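Local coordinates for protein GMP reductase (Trypanosoma brucei brucei, PDB 6JIG) that probably catalyses the NADPH-dependent deamination of GMP to IMP and is regulated allosterically, with changes of oligomeric state, through its CBS domains, at residues L141-I145 with M163-M169; A245-V249 with R280-V284; V334-T338 with G365-D369. The protein carries 1 engineered substitution. All coordinates share one frame; numbering follows the deposited sequence.

Contact 1: L141-I145 with M163-M169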
ATOM      1  N   LEU A 141     -47.027   4.269  53.901  1.00 53.53           N
ATOM      2  CA  LEU A 141     -45.955   3.288  53.776  1.00 53.04           C
ATOM      3  C   LEU A 141     -46.325   1.999  54.503  1.00 52.78           C
ATOM      4  O   LEU A 141     -46.570   2.010  55.715  1.00 52.45           O
ATOM      5  CB  LEU A 141     -44.650   3.863  54.319  1.00 49.52           C
ATOM      6  CG  LEU A 141     -43.407   2.982  54.168  1.00 50.70           C
ATOM      7  CD1 LEU A 141     -43.042   2.813  52.688  1.00 51.72           C
ATOM      8  CD2 LEU A 141     -42.242   3.563  54.948  1.00 46.50           C
ATOM      9  N   LEU A 142     -46.347   0.885  53.768  1.00 52.45           N
ATOM     10  CA  LEU A 142     -46.618  -0.420  54.361  1.00 53.33           C
ATOM     11  C   LEU A 142     -45.377  -1.283  54.507  1.00 54.64           C
ATOM     12  O   LEU A 142     -45.358  -2.184  55.355  1.00 52.45           O
ATOM     13  CB  LEU A 142     -47.648  -1.186  53.526  1.00 51.51           C
ATOM     14  CG  LEU A 142     -48.880  -0.392  53.096  1.00 54.15           C
ATOM     15  CD1 LEU A 142     -49.801  -1.234  52.221  1.00 53.53           C
ATOM     16  CD2 LEU A 142     -49.631   0.166  54.302  1.00 57.46           C
ATOM     17  N   GLY A 143     -44.350  -1.040  53.703  1.00 50.97           N
ATOM     18  CA  GLY A 143     -43.154  -1.851  53.774  1.00 50.42           C
ATOM     19  C   GLY A 143     -42.260  -1.573  52.583  1.00 50.13           C
ATOM     20  O   GLY A 143     -42.437  -0.585  51.869  1.00 47.01           O
ATOM     21  N   ILE A 144     -41.314  -2.476  52.369  1.00 48.23           N
ATOM     22  CA  ILE A 144     -40.296  -2.282  51.347  1.00 46.99           C
ATOM     23  C   ILE A 144     -39.964  -3.627  50.718  1.00 50.98           C
ATOM     24  O   ILE A 144     -39.941  -4.659  51.401  1.00 51.62           O
ATOM     25  CB  ILE A 144     -39.042  -1.604  51.946  1.00 45.66           C
ATOM     26  CG1 ILE A 144     -38.075  -1.164  50.841  1.00 46.68           C
ATOM     27  CG2 ILE A 144     -38.356  -2.511  52.957  1.00 47.12           C
ATOM     28  CD1 ILE A 144     -36.886  -0.403  51.361  1.00 45.01           C
ATOM     29  N   ILE A 145     -39.716  -3.620  49.411  1.00 48.25           N
ATOM     30  CA  ILE A 145     -39.344  -4.829  48.690  1.00 50.33           C
ATOM     31  C   ILE A 145     -38.147  -4.528  47.794  1.00 50.52           C
ATOM     32  O   ILE A 145     -38.099  -3.490  47.122  1.00 48.73           O
ATOM     33  CB  ILE A 145     -40.541  -5.395  47.890  1.00 50.62           C
ATOM     34  CG1 ILE A 145     -40.251  -6.814  47.392  1.00 51.57           C
ATOM     35  CG2 ILE A 145     -40.949  -4.458  46.769  1.00 48.92           C
ATOM     36  CD1 ILE A 145     -41.506  -7.628  47.157  1.00 53.26           C
ATOM     37  N   MET A 163     -42.431  -8.757  51.232  1.00 54.76           N
ATOM     38  CA  MET A 163     -41.908  -7.470  51.658  1.00 54.41           C
ATOM     39  C   MET A 163     -41.455  -7.504  53.113  1.00 58.86           C
ATOM     40  O   MET A 163     -41.857  -8.364  53.902  1.00 56.11           O
ATOM     41  CB  MET A 163     -42.966  -6.378  51.486  1.00 50.52           C
ATOM     42  CG  MET A 163     -43.884  -6.200  52.691  1.00 54.73           C
ATOM     43  SD  MET A 163     -45.311  -5.172  52.307  1.00 58.34           S
ATOM     44  CE  MET A 163     -46.183  -5.108  53.882  1.00 58.49           C
ATOM     45  N   THR A 164     -40.591  -6.555  53.457  1.00 56.28           N
ATOM     46  CA  THR A 164     -40.353  -6.228  54.854  1.00 52.44           C
ATOM     47  C   THR A 164     -41.424  -5.243  55.299  1.00 55.94           C
ATOM     48  O   THR A 164     -41.577  -4.194  54.668  1.00 55.00           O
ATOM     49  CB  THR A 164     -38.969  -5.620  55.060  1.00 52.33           C
ATOM     50  OG1 THR A 164     -37.957  -6.519  54.593  1.00 53.99           O
ATOM     51  CG2 THR A 164     -38.729  -5.330  56.534  1.00 53.95           C
ATOM     52  N   PRO A 165     -42.186  -5.535  56.349  1.00 56.52           N
ATOM     53  CA  PRO A 165     -43.242  -4.611  56.774  1.00 56.04           C
ATOM     54  C   PRO A 165     -42.659  -3.367  57.429  1.00 53.98           C
ATOM     55  O   PRO A 165     -41.532  -3.364  57.934  1.00 57.57           O
ATOM     56  CB  PRO A 165     -44.052  -5.440  57.774  1.00 56.71           C
ATOM     57  CG  PRO A 165     -43.037  -6.375  58.353  1.00 56.09           C
ATOM     58  CD  PRO A 165     -42.119  -6.728  57.214  1.00 57.82           C
ATOM     59  N   VAL A 166     -43.466  -2.302  57.428  1.00 55.60           N
ATOM     60  CA  VAL A 166     -42.979  -0.988  57.847  1.00 56.67           C
ATOM     61  C   VAL A 166     -42.584  -0.994  59.320  1.00 58.78           C
ATOM     62  O   VAL A 166     -41.587  -0.372  59.710  1.00 56.76           O
ATOM     63  CB  VAL A 166     -44.026   0.100  57.540  1.00 55.43           C
ATOM     64  CG1 VAL A 166     -45.342  -0.175  58.270  1.00 56.32           C
ATOM     65  CG2 VAL A 166     -43.482   1.477  57.894  1.00 53.25           C
ATOM     66  N   ASP A 167     -43.334  -1.715  60.161  1.00 61.09           N
ATOM     67  CA  ASP A 167     -42.985  -1.773  61.576  1.00 60.72           C
ATOM     68  C   ASP A 167     -41.643  -2.456  61.812  1.00 59.61           C
ATOM     69  O   ASP A 167     -41.100  -2.363  62.920  1.00 59.97           O
ATOM     70  CB  ASP A 167     -44.097  -2.476  62.369  1.00 63.64           C
ATOM     71  CG  ASP A 167     -43.981  -3.993  62.338  1.00 67.26           C
ATOM     72  OD1 ASP A 167     -43.666  -4.555  61.268  1.00 66.77           O
ATOM     73  OD2 ASP A 167     -44.215  -4.631  63.391  1.00 73.97           O
ATOM     74  N   LYS A 168     -41.092  -3.124  60.802  1.00 57.81           N
ATOM     75  CA  LYS A 168     -39.748  -3.678  60.867  1.00 56.76           C
ATOM     76  C   LYS A 168     -38.718  -2.805  60.149  1.00 58.45           C
ATOM     77  O   LYS A 168     -37.546  -3.188  60.057  1.00 56.80           O
ATOM     78  CB  LYS A 168     -39.739  -5.093  60.283  1.00 58.34           C
ATOM     79  N   MET A 169     -39.123  -1.643  59.647  1.00 55.07           N
ATOM     80  CA  MET A 169     -38.235  -0.738  58.932  1.00 54.00           C
ATOM     81  C   MET A 169     -37.718   0.363  59.855  1.00 57.16           C
ATOM     82  O   MET A 169     -38.285   0.638  60.916  1.00 56.31           O
ATOM     83  CB  MET A 169     -38.958  -0.115  57.735  1.00 53.56           C
ATOM     84  CG  MET A 169     -39.398  -1.115  56.679  1.00 49.35           C
ATOM     85  SD  MET A 169     -40.250  -0.327  55.306  1.00 54.10           S
ATOM     86  CE  MET A 169     -38.933   0.729  54.694  1.00 50.36           C
TER
HETATM   87  O   HOH W   1     -37.139  -5.874  52.137  1.00 54.13           O
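I144 pairs with T164 through two antiparallel backbone bonds, I144 N to T164 O and T164 N to I144 O, each 2.9 Å. A third bond, V166 N to L142 O at 2.8 Å, is more bent (133° at the hydrogen). Packing is close on the face that carries I144 and T164. M169 runs extended and then turns at its last torsion (chi3 62°), which brings CE to 3.6 Å from I144 CB while SD rests on G143. Flexible methionine and branched isoleucine fit closely here, and L141 CD2 meets V166 CG2 beside them. On the opposite face M163 is also close, its CE 3.4 Å from L142 O. G143 suits its place because a CB would point into T164 O and the M163 sulfur. The looser side is the outer one: P165 is exposed, and at the T164 end of the I144/M169 face a water joins T164 OG1 to I144 O. In the CBS region, strand 141-146 lies between 164-165 and 129-133, with a classic bulge where L142 and G143 both face V132. I144 touches C129, a GMP-binding residue, and strand 193-197 packs against L141, I144 and M169.

Contact 2: A245-V249 with R280-V284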
ATOM      1  N   ALA A 245     -35.792  25.741  26.116  1.00 42.01           N
ATOM      2  CA  ALA A 245     -35.011  26.203  27.260  1.00 40.52           C
ATOM      3  C   ALA A 245     -35.832  26.172  28.540  1.00 42.31           C
ATOM      4  O   ALA A 245     -35.353  25.735  29.596  1.00 38.58           O
ATOM      5  CB  ALA A 245     -34.504  27.618  27.004  1.00 40.39           C
ATOM      6  N   ILE A 246     -37.058  26.687  28.475  1.00 39.89           N
ATOM      7  CA  ILE A 246     -37.904  26.723  29.668  1.00 41.76           C
ATOM      8  C   ILE A 246     -38.102  25.318  30.212  1.00 37.16           C
ATOM      9  O   ILE A 246     -37.944  25.067  31.412  1.00 43.51           O
ATOM     10  CB  ILE A 246     -39.250  27.399  29.350  1.00 41.11           C
ATOM     11  CG1 ILE A 246     -39.086  28.916  29.291  1.00 45.12           C
ATOM     12  CG2 ILE A 246     -40.300  27.022  30.410  1.00 44.46           C
ATOM     13  CD1 ILE A 246     -40.072  29.605  28.337  1.00 44.79           C
ATOM     14  N   ARG A 247     -38.423  24.374  29.327  1.00 39.24           N
ATOM     15  CA  ARG A 247     -38.689  23.005  29.759  1.00 41.04           C
ATOM     16  C   ARG A 247     -37.427  22.294  30.245  1.00 43.83           C
ATOM     17  O   ARG A 247     -37.499  21.473  31.169  1.00 38.90           O
ATOM     18  CB  ARG A 247     -39.367  22.247  28.620  1.00 42.63           C
ATOM     19  CG  ARG A 247     -40.769  22.832  28.316  1.00 45.39           C
ATOM     20  CD  ARG A 247     -41.419  22.255  27.073  1.00 45.39           C
ATOM     21  NE  ARG A 247     -41.506  20.803  27.134  1.00 46.61           N
ATOM     22  CZ  ARG A 247     -41.937  20.041  26.134  1.00 51.54           C
ATOM     23  NH1 ARG A 247     -42.337  20.603  24.999  1.00 52.65           N
ATOM     24  NH2 ARG A 247     -41.963  18.717  26.264  1.00 49.77           N
ATOM     25  N   LEU A 248     -36.266  22.595  29.652  1.00 37.58           N
ATOM     26  CA  LEU A 248     -35.019  22.026  30.158  1.00 37.87           C
ATOM     27  C   LEU A 248     -34.732  22.495  31.578  1.00 37.90           C
ATOM     28  O   LEU A 248     -34.308  21.701  32.428  1.00 38.00           O
ATOM     29  CB  LEU A 248     -33.854  22.408  29.242  1.00 37.36           C
ATOM     30  CG  LEU A 248     -33.798  21.716  27.880  1.00 39.19           C
ATOM     31  CD1 LEU A 248     -32.801  22.424  26.965  1.00 36.84           C
ATOM     32  CD2 LEU A 248     -33.419  20.250  28.060  1.00 39.40           C
ATOM     33  N   VAL A 249     -34.929  23.788  31.845  1.00 38.67           N
ATOM     34  CA  VAL A 249     -34.693  24.298  33.191  1.00 40.24           C
ATOM     35  C   VAL A 249     -35.654  23.645  34.180  1.00 41.13           C
ATOM     36  O   VAL A 249     -35.255  23.242  35.279  1.00 40.73           O
ATOM     37  CB  VAL A 249     -34.794  25.835  33.208  1.00 40.97           C
ATOM     38  CG1 VAL A 249     -34.709  26.370  34.632  1.00 41.02           C
ATOM     39  CG2 VAL A 249     -33.657  26.439  32.377  1.00 40.15           C
ATOM     40  N   ARG A 280     -38.162  32.353  33.866  1.00 41.12           N
ATOM     41  CA  ARG A 280     -38.234  30.905  33.723  1.00 41.72           C
ATOM     42  C   ARG A 280     -36.904  30.293  33.281  1.00 43.37           C
ATOM     43  O   ARG A 280     -36.691  29.092  33.476  1.00 46.44           O
ATOM     44  CB  ARG A 280     -39.331  30.541  32.732  1.00 44.59           C
ATOM     45  CG  ARG A 280     -40.734  30.944  33.213  1.00 48.67           C
ATOM     46  CD  ARG A 280     -41.763  30.795  32.116  1.00 42.76           C
ATOM     47  NE  ARG A 280     -41.562  31.753  31.032  1.00 49.33           N
ATOM     48  CZ  ARG A 280     -42.288  31.779  29.922  1.00 50.76           C
ATOM     49  NH1 ARG A 280     -43.271  30.904  29.755  1.00 55.44           N
ATOM     50  NH2 ARG A 280     -42.033  32.674  28.976  1.00 51.06           N
ATOM     51  N   THR A 281     -36.011  31.083  32.691  1.00 44.99           N
ATOM     52  CA  THR A 281     -34.696  30.587  32.289  1.00 42.37           C
ATOM     53  C   THR A 281     -33.526  31.294  32.965  1.00 42.74           C
ATOM     54  O   THR A 281     -32.417  30.742  32.969  1.00 40.97           O
ATOM     55  CB  THR A 281     -34.524  30.699  30.766  1.00 42.68           C
ATOM     56  OG1 THR A 281     -34.910  32.007  30.338  1.00 42.37           O
ATOM     57  CG2 THR A 281     -35.406  29.685  30.062  1.00 41.15           C
ATOM     58  N   ALA A 282     -33.731  32.481  33.540  1.00 43.12           N
ATOM     59  CA  ALA A 282     -32.631  33.248  34.115  1.00 42.29           C
ATOM     60  C   ALA A 282     -32.156  32.696  35.447  1.00 39.49           C
ATOM     61  O   ALA A 282     -31.184  33.215  36.009  1.00 40.53           O
ATOM     62  CB  ALA A 282     -33.033  34.713  34.280  1.00 44.61           C
ATOM     63  N   SER A 283     -32.796  31.647  35.953  1.00 40.09           N
ATOM     64  CA  SER A 283     -32.335  31.008  37.172  1.00 41.53           C
ATOM     65  C   SER A 283     -31.081  30.171  36.969  1.00 41.13           C
ATOM     66  O   SER A 283     -30.522  29.700  37.962  1.00 36.40           O
ATOM     67  CB  SER A 283     -33.434  30.121  37.746  1.00 40.69           C
ATOM     68  OG  SER A 283     -33.901  29.216  36.757  1.00 43.45           O
ATOM     69  N   VAL A 284     -30.625  29.960  35.728  1.00 39.53           N
ATOM     70  CA  VAL A 284     -29.408  29.185  35.494  1.00 39.13           C
ATOM     71  C   VAL A 284     -28.456  29.981  34.608  1.00 37.11           C
ATOM     72  O   VAL A 284     -28.870  30.840  33.823  1.00 36.50           O
ATOM     73  CB  VAL A 284     -29.682  27.795  34.864  1.00 39.49           C
ATOM     74  CG1 VAL A 284     -30.656  26.968  35.735  1.00 42.31           C
ATOM     75  CG2 VAL A 284     -30.191  27.929  33.445  1.00 39.09           C
TER
HETATM   76  O   HOH W   2     -38.344  26.901  33.547  1.00 45.55           O
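On the outside of the TIM barrel, helix 239-251 meets the loop between helix 266-277 and strand 285-291, where I246 and V249 face R280, T281 and V284. I246, itself buried, packs against the exposed R280. Its CD1 sits over the centre of one face of the R280 guanidinium, 3.5 Å from CZ, so the methyl packs on the flat cation rather than meeting its N-H groups. R280 NH2 forms a salt bridge with D278, which probably helps to hold the plane over the methyl. R280 reaches this position through a bend at chi3 (-68°). Nearer the backbone of I246, CG1 lies 3.8 Å from both R280 CB and T281 CG2.

The loop enters its strand through a type I turn from T281 to V284, closed by a weak backbone bond. Strand 255-259 lies between strands 232-235 and 285-291 in the barrel, and its L256 touches A245, V249 and V284, giving the small and branched apolar residues a common floor. T281 suits the boundary by being two-sided: OG1 bonds to L275 O, while CG2 touches A245 CB at 3.8 Å. V249 divides its methyls in a similar way. CG2 meets V284 CG2 tip to tip at 3.9 Å, and CG1 lies against R280 O and S283 OG. No direct hydrogen bond joins the two segments; instead a water donates to I246 O at 2.8 Å and to R280 O at 2.7 Å.

Contact 3: V334-T338 with G365-D369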
ATOM      1  N   VAL A 334      -8.457  31.171  21.493  1.00 31.24           N
ATOM      2  CA  VAL A 334      -8.516  31.097  22.953  1.00 30.97           C
ATOM      3  C   VAL A 334      -7.770  32.273  23.578  1.00 34.38           C
ATOM      4  O   VAL A 334      -8.262  32.924  24.507  1.00 32.54           O
ATOM      5  CB  VAL A 334      -7.964  29.743  23.427  1.00 30.27           C
ATOM      6  CG1 VAL A 334      -7.835  29.695  24.978  1.00 29.84           C
ATOM      7  CG2 VAL A 334      -8.856  28.608  22.915  1.00 31.15           C
ATOM      8  N   LEU A 335      -6.560  32.555  23.090  1.00 30.87           N
ATOM      9  CA  LEU A 335      -5.796  33.676  23.631  1.00 31.76           C
ATOM     10  C   LEU A 335      -6.571  34.977  23.521  1.00 34.54           C
ATOM     11  O   LEU A 335      -6.643  35.750  24.483  1.00 36.66           O
ATOM     12  CB  LEU A 335      -4.461  33.808  22.902  1.00 34.50           C
ATOM     13  CG  LEU A 335      -3.348  32.804  23.220  1.00 31.93           C
ATOM     14  CD1 LEU A 335      -2.229  32.964  22.196  1.00 32.24           C
ATOM     15  CD2 LEU A 335      -2.793  32.993  24.627  1.00 32.55           C
ATOM     16  N   ALA A 336      -7.152  35.243  22.350  1.00 30.81           N
ATOM     17  CA  ALA A 336      -7.805  36.528  22.149  1.00 36.29           C
ATOM     18  C   ALA A 336      -9.091  36.608  22.954  1.00 35.95           C
ATOM     19  O   ALA A 336      -9.400  37.649  23.543  1.00 37.05           O
ATOM     20  CB  ALA A 336      -8.093  36.758  20.660  1.00 38.16           C
ATOM     21  N   CYS A 337      -9.854  35.520  22.991  1.00 32.70           N
ATOM     22  CA  CYS A 337     -11.140  35.588  23.671  1.00 34.19           C
ATOM     23  C   CYS A 337     -10.966  35.648  25.181  1.00 34.88           C
ATOM     24  O   CYS A 337     -11.711  36.367  25.865  1.00 33.95           O
ATOM     25  CB  CYS A 337     -12.012  34.395  23.282  1.00 34.16           C
ATOM     26  SG  CYS A 337     -12.601  34.441  21.569  1.00 35.90           S
ATOM     27  N   THR A 338      -9.987  34.916  25.721  1.00 34.04           N
ATOM     28  CA  THR A 338      -9.859  34.883  27.172  1.00 32.69           C
ATOM     29  C   THR A 338      -9.248  36.165  27.709  1.00 37.36           C
ATOM     30  O   THR A 338      -9.492  36.509  28.867  1.00 35.79           O
ATOM     31  CB  THR A 338      -9.043  33.673  27.655  1.00 34.35           C
ATOM     32  OG1 THR A 338      -7.701  33.717  27.140  1.00 32.07           O
ATOM     33  CG2 THR A 338      -9.737  32.365  27.262  1.00 31.61           C
ATOM     34  N   GLY A 365      -3.392  26.647  29.520  1.00 33.05           N
ATOM     35  CA  GLY A 365      -2.322  27.636  29.514  1.00 32.54           C
ATOM     36  C   GLY A 365      -2.615  28.870  28.680  1.00 35.24           C
ATOM     37  O   GLY A 365      -2.149  29.969  29.005  1.00 34.41           O
ATOM     38  N   ALA A 366      -3.381  28.720  27.597  1.00 30.44           N
ATOM     39  CA  ALA A 366      -3.758  29.875  26.792  1.00 33.29           C
ATOM     40  C   ALA A 366      -4.929  30.661  27.393  1.00 35.48           C
ATOM     41  O   ALA A 366      -5.386  31.633  26.780  1.00 37.12           O
ATOM     42  CB  ALA A 366      -4.110  29.429  25.366  1.00 33.72           C
ATOM     43  N   GLY A 367      -5.428  30.276  28.563  1.00 32.71           N
ATOM     44  CA  GLY A 367      -6.464  31.041  29.245  1.00 30.92           C
ATOM     45  C   GLY A 367      -7.801  30.348  29.395  1.00 31.62           C
ATOM     46  O   GLY A 367      -8.672  30.896  30.082  1.00 32.96           O
ATOM     47  N   ALA A 368      -8.031  29.189  28.770  1.00 31.34           N
ATOM     48  CA  ALA A 368      -9.343  28.549  28.903  1.00 32.57           C
ATOM     49  C   ALA A 368      -9.562  28.040  30.321  1.00 33.22           C
ATOM     50  O   ALA A 368      -8.634  27.571  30.976  1.00 31.88           O
ATOM     51  CB  ALA A 368      -9.492  27.374  27.939  1.00 31.56           C
ATOM     52  N   ASP A 369     -10.821  28.104  30.785  1.00 30.66           N
ATOM     53  CA  ASP A 369     -11.160  27.501  32.074  1.00 35.73           C
ATOM     54  C   ASP A 369     -11.548  26.038  31.964  1.00 32.68           C
ATOM     55  O   ASP A 369     -11.301  25.269  32.907  1.00 33.89           O
ATOM     56  CB  ASP A 369     -12.293  28.295  32.748  1.00 33.71           C
ATOM     57  CG  ASP A 369     -11.915  29.740  32.929  1.00 37.93           C
ATOM     58  OD1 ASP A 369     -11.086  30.011  33.810  1.00 41.75           O
ATOM     59  OD2 ASP A 369     -12.343  30.580  32.110  1.00 50.00           O
TER
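Two peptide planes of the loop, A366-G367 and G367-A368, receive the side chains of V334, L335 and T338. V334 CG1 stands over one face of the first, directly above A366 O at 3.6 Å. L335 CD2 comes to the same oxygen nearer the edge, slightly to the side away from V334 CG1, and T338 OG1 lies at the edge beside A366 O. On the second plane, T338 CG2 lies over a face, 3.5 Å from G367 C. The loop is the Schellman motif that ends helix 357-365 of the TIM barrel and turns the chain into the last barrel strand, 370-373; the side chains come from the preceding barrel helix, 330-344.

Residue size fits this close approach. A366 offers only a methyl, which V334 CG1 meets at 3.8 Å and L335 CD2 at 3.9 Å. G367 has positive phi (115°), as the motif requires, and a side chain there would strike the hydroxyl of T338. V334, branched and buried, also packs on A350 and I310 of the barrel strands, and L335 reaches S6 of a second subunit. Threonine suits its buried position because it joins a methyl for the peptide face to a hydroxyl for the carbonyls. With OG1 set between the backbone N and carbonyl carbon (chi1 62°), it is within hydrogen-bonding distance of both V334 O (2.8 Å) and A366 O (3.1 Å); its single proton can serve only one at a time.

In the fold
The three contacts follow one another along the chain without overlap. Contact 1 belongs to the CBS region, in a mixed sheet, its centre about 37 Å from that of the chain, about 39 Å from that of contact 2 and 56 Å from that of contact 3. Contacts 2 and 3 share the eight-stranded barrel, their centres about 28 Å apart, and neither touches the other. Both join an outer helix to the loop entering a later barrel strand, 285-291 in one case and 370-373 in the other. Thus contact 1 lies near a GMP of the regulatory region, while the other two pack the outer layer of the barrel that holds the catalytic GMP site.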